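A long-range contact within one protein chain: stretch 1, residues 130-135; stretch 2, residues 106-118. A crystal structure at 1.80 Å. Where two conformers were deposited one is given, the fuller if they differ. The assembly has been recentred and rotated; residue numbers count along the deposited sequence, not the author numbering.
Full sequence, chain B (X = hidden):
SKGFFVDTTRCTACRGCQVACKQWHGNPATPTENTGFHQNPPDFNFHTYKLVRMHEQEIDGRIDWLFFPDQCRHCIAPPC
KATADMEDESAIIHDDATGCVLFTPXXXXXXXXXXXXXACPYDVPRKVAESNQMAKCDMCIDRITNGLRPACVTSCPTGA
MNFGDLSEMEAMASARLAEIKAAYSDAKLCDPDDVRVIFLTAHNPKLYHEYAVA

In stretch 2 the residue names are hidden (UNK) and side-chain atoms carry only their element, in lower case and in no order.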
# COMPACT_ATOMS: atom_id res chain seq x y z
N GLU B 130 -10.58 16.70 -38.24
CA GLU B 130 -11.03 16.44 -39.60
C GLU B 130 -12.26 17.23 -40.12
O GLU B 130 -12.61 17.11 -41.29
CB GLU B 130 -11.22 14.93 -39.77
CG GLU B 130 -9.95 14.11 -39.50
CD GLU B 130 -9.65 13.88 -38.02
OE1 GLU B 130 -10.32 14.47 -37.15
OE2 GLU B 130 -8.72 13.09 -37.72
N SER B 131 -12.88 18.04 -39.27
CA SER B 131 -14.08 18.78 -39.66
C SER B 131 -14.30 19.93 -38.70
O SER B 131 -13.44 20.21 -37.86
CB SER B 131 -15.30 17.87 -39.64
OG SER B 131 -15.78 17.68 -38.32
N ASN B 132 -15.44 20.60 -38.85
CA ASN B 132 -15.77 21.72 -37.97
C ASN B 132 -16.50 21.29 -36.72
O ASN B 132 -16.92 22.14 -35.93
CB ASN B 132 -16.62 22.76 -38.70
CG ASN B 132 -15.82 23.59 -39.65
OD1 ASN B 132 -14.62 23.38 -39.80
ND2 ASN B 132 -16.49 24.53 -40.33
N GLN B 133 -16.68 19.99 -36.53
CA GLN B 133 -17.38 19.53 -35.35
C GLN B 133 -16.64 19.92 -34.09
O GLN B 133 -15.43 19.76 -34.00
CB GLN B 133 -17.55 18.01 -35.35
CG GLN B 133 -18.60 17.56 -34.36
CD GLN B 133 -18.97 16.10 -34.55
OE1 GLN B 133 -18.93 15.58 -35.67
NE2 GLN B 133 -19.35 15.44 -33.46
N MET B 134 -17.40 20.39 -33.10
CA MET B 134 -16.84 20.81 -31.82
C MET B 134 -17.49 20.09 -30.63
O MET B 134 -18.65 19.70 -30.69
CB MET B 134 -16.99 22.31 -31.66
CG MET B 134 -16.10 23.14 -32.62
SD MET B 134 -16.41 24.92 -32.48
CE MET B 134 -18.11 24.98 -33.05
N ALA B 135 -16.75 19.91 -29.55
CA ALA B 135 -17.30 19.27 -28.36
C ALA B 135 -16.67 19.86 -27.11
O ALA B 135 -15.67 20.56 -27.20
CB ALA B 135 -17.11 17.73 -28.42
N UNK B 106 -24.22 18.69 -34.79
CA UNK B 106 -24.66 19.66 -35.78
C UNK B 106 -23.64 20.78 -35.92
O UNK B 106 -23.68 21.53 -36.90
c UNK B 106 -27.20 19.25 -35.64
c UNK B 106 -29.51 19.59 -36.61
n UNK B 106 -29.93 18.66 -35.52
c UNK B 106 -27.99 19.55 -36.90
c UNK B 106 -26.04 20.23 -35.45
N UNK B 107 -22.73 20.92 -34.96
CA UNK B 107 -21.68 21.92 -35.10
C UNK B 107 -20.83 21.68 -36.34
O UNK B 107 -20.22 22.61 -36.85
o UNK B 107 -20.36 20.67 -33.48
c UNK B 107 -21.49 22.55 -32.68
c UNK B 107 -20.76 21.99 -33.87
N UNK B 108 -20.79 20.45 -36.82
CA UNK B 108 -20.03 20.11 -38.02
C UNK B 108 -20.41 20.98 -39.23
O UNK B 108 -19.58 21.25 -40.11
c UNK B 108 -20.25 18.63 -38.36
n UNK B 108 -18.10 14.91 -40.89
c UNK B 108 -19.30 18.07 -39.39
c UNK B 108 -19.50 16.57 -39.62
c UNK B 108 -18.93 16.15 -40.98
N UNK B 109 -21.68 21.40 -39.29
CA UNK B 109 -22.20 22.18 -40.41
C UNK B 109 -22.04 23.68 -40.25
O UNK B 109 -22.50 24.43 -41.10
o UNK B 109 -23.24 19.74 -41.38
c UNK B 109 -24.07 20.50 -40.84
o UNK B 109 -25.19 20.05 -40.50
c UNK B 109 -23.70 21.95 -40.63
N UNK B 110 -21.48 24.12 -39.14
CA UNK B 110 -21.23 25.55 -38.98
C UNK B 110 -20.16 25.98 -39.98
O UNK B 110 -19.11 25.33 -40.12
c UNK B 110 -21.84 25.64 -36.48
c UNK B 110 -22.98 26.63 -36.70
c UNK B 110 -21.24 25.78 -35.09
c UNK B 110 -20.77 25.85 -37.55
N UNK B 111 -20.41 27.05 -40.71
CA UNK B 111 -19.35 27.54 -41.58
C UNK B 111 -18.32 28.34 -40.76
O UNK B 111 -17.13 28.30 -41.08
o UNK B 111 -21.55 29.81 -44.57
c UNK B 111 -19.90 28.35 -42.77
c UNK B 111 -20.99 30.46 -43.66
o UNK B 111 -20.83 31.70 -43.71
c UNK B 111 -20.47 29.71 -42.43
N UNK B 112 -18.77 29.01 -39.70
CA UNK B 112 -17.87 29.84 -38.92
C UNK B 112 -17.62 29.33 -37.50
O UNK B 112 -18.13 29.85 -36.52
c UNK B 112 -17.38 32.23 -38.22
o UNK B 112 -17.68 33.41 -37.92
o UNK B 112 -16.22 31.81 -37.97
c UNK B 112 -18.36 31.28 -38.89
N UNK B 113 -16.80 28.31 -37.38
CA UNK B 113 -16.56 27.81 -36.05
C UNK B 113 -15.61 28.69 -35.23
O UNK B 113 -15.68 28.69 -34.01
c UNK B 113 -14.55 26.38 -36.52
c UNK B 113 -14.18 26.17 -37.84
c UNK B 113 -11.89 26.34 -37.24
c UNK B 113 -16.00 26.40 -36.11
c UNK B 113 -13.56 26.58 -35.59
c UNK B 113 -12.85 26.15 -38.21
o UNK B 113 -10.55 26.32 -37.56
c UNK B 113 -12.24 26.55 -35.94
N UNK B 114 -14.71 29.42 -35.89
CA UNK B 114 -13.73 30.18 -35.14
C UNK B 114 -14.37 31.21 -34.23
O UNK B 114 -13.90 31.44 -33.11
o UNK B 114 -11.16 30.60 -39.01
o UNK B 114 -10.03 31.34 -37.26
c UNK B 114 -10.94 30.65 -37.77
c UNK B 114 -11.85 29.91 -36.83
c UNK B 114 -12.73 30.87 -36.06
N UNK B 115 -15.44 31.82 -34.72
CA UNK B 115 -16.13 32.87 -34.00
C UNK B 115 -16.79 32.28 -32.77
O UNK B 115 -16.84 32.94 -31.73
c UNK B 115 -17.18 33.54 -34.88
o UNK B 115 -16.57 34.43 -35.82
N UNK B 116 -17.25 31.04 -32.88
CA UNK B 116 -17.89 30.34 -31.76
C UNK B 116 -16.83 30.14 -30.66
O UNK B 116 -17.07 30.47 -29.50
c UNK B 116 -18.49 28.98 -32.21
c UNK B 116 -19.58 29.22 -33.23
c UNK B 116 -19.05 28.16 -31.02
N UNK B 117 -15.65 29.66 -31.04
CA UNK B 117 -14.59 29.41 -30.05
C UNK B 117 -14.11 30.73 -29.44
O UNK B 117 -13.98 30.81 -28.22
c UNK B 117 -12.28 28.40 -29.62
c UNK B 117 -12.80 26.41 -31.82
c UNK B 117 -13.91 27.25 -31.14
c UNK B 117 -13.42 28.62 -30.65
N UNK B 118 -13.91 31.77 -30.26
CA UNK B 118 -13.45 33.05 -29.71
C UNK B 118 -14.49 33.72 -28.81
O UNK B 118 -14.13 34.52 -27.97
c UNK B 118 -12.98 34.05 -30.77
o UNK B 118 -14.00 34.37 -31.69
O HOH W 1 -17.39 20.35 -41.10

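Position 106 carries four carbons in a row ending in a nitrogen, pointed away from stretch 1 and touching none of it: Lys 106, which contributes only backbone to the 3-10 turn.

At position 107 one carbon bears an oxygen and a carbon. The oxygen lies 3.0 Å from Met 134 N, which donates to it almost in line. This is Thr 107, buried, its OG1 holding the first residue of the strand.

Position 108 again has four carbons and a terminal nitrogen. Extended through its first three torsions, the chain runs past Ser 131, whose OG is 3.7 Å from the second side-chain carbon; this is Lys 108, used here for its methylenes. Its backbone also matters: a water donates to Lys 108 O (2.6 Å from the water O) and accepts from Asn 132 N (3.0 Å from the same O).

Position 109, two carbons with two oxygens on the second, points away: Asp 109.

Position 110 has four carbons forked at the second, one tip 3.8 Å from Met 134 CE. It is Leu 110, and its O accepts from Asn 132 ND2 at 2.7 Å.

Position 111, three carbons with two oxygens on the third, turns away and stays exposed: Glu 111. Position 112, one carbon shorter, is Asp 112, the N-cap, whose carboxylate accepts a weak bond from the backbone N of 115.

Position 113 shows one carbon and a six-carbon ring bearing an oxygen. Its CB is 3.9 Å from Met 134 SD, while a ring carbon is 3.4 Å from Asn 132 OD1, an oblique approach: Tyr 113.

Position 114, three carbons and two terminal oxygens, is Glu 114, pointing away. Position 115, one carbon and one oxygen, is Ser 115, whose OG donates to Asp 112 OD2 at 2.6 Å.

Position 116 has three carbons, branched at the first, with one branch carbon 3.9 Å from Met 134 CE: Val 116. Position 117 has four, forked at the first with one longer arm, and the carbon at the base of that arm is 3.7 Å from Met 134 SD: Ile 117. Position 118, one carbon and one oxygen, is exposed and out of reach: Ser 118.

The contact joins a greasy plug to two direct polar anchors. Met 134 leaves its backbone sideways, but its end reaches Leu 110, Tyr 113, Val 116 and Ile 117, tying the loop to the helix. Thr 107 fixes the backbone of that methionine, and Asn 132 satisfies a carbonyl in the loop. The acidic side chains stay out of the interface; Asp 112 serves the helix instead.

Stretch 2, residues 106-118: KTKDLEDYESVIS
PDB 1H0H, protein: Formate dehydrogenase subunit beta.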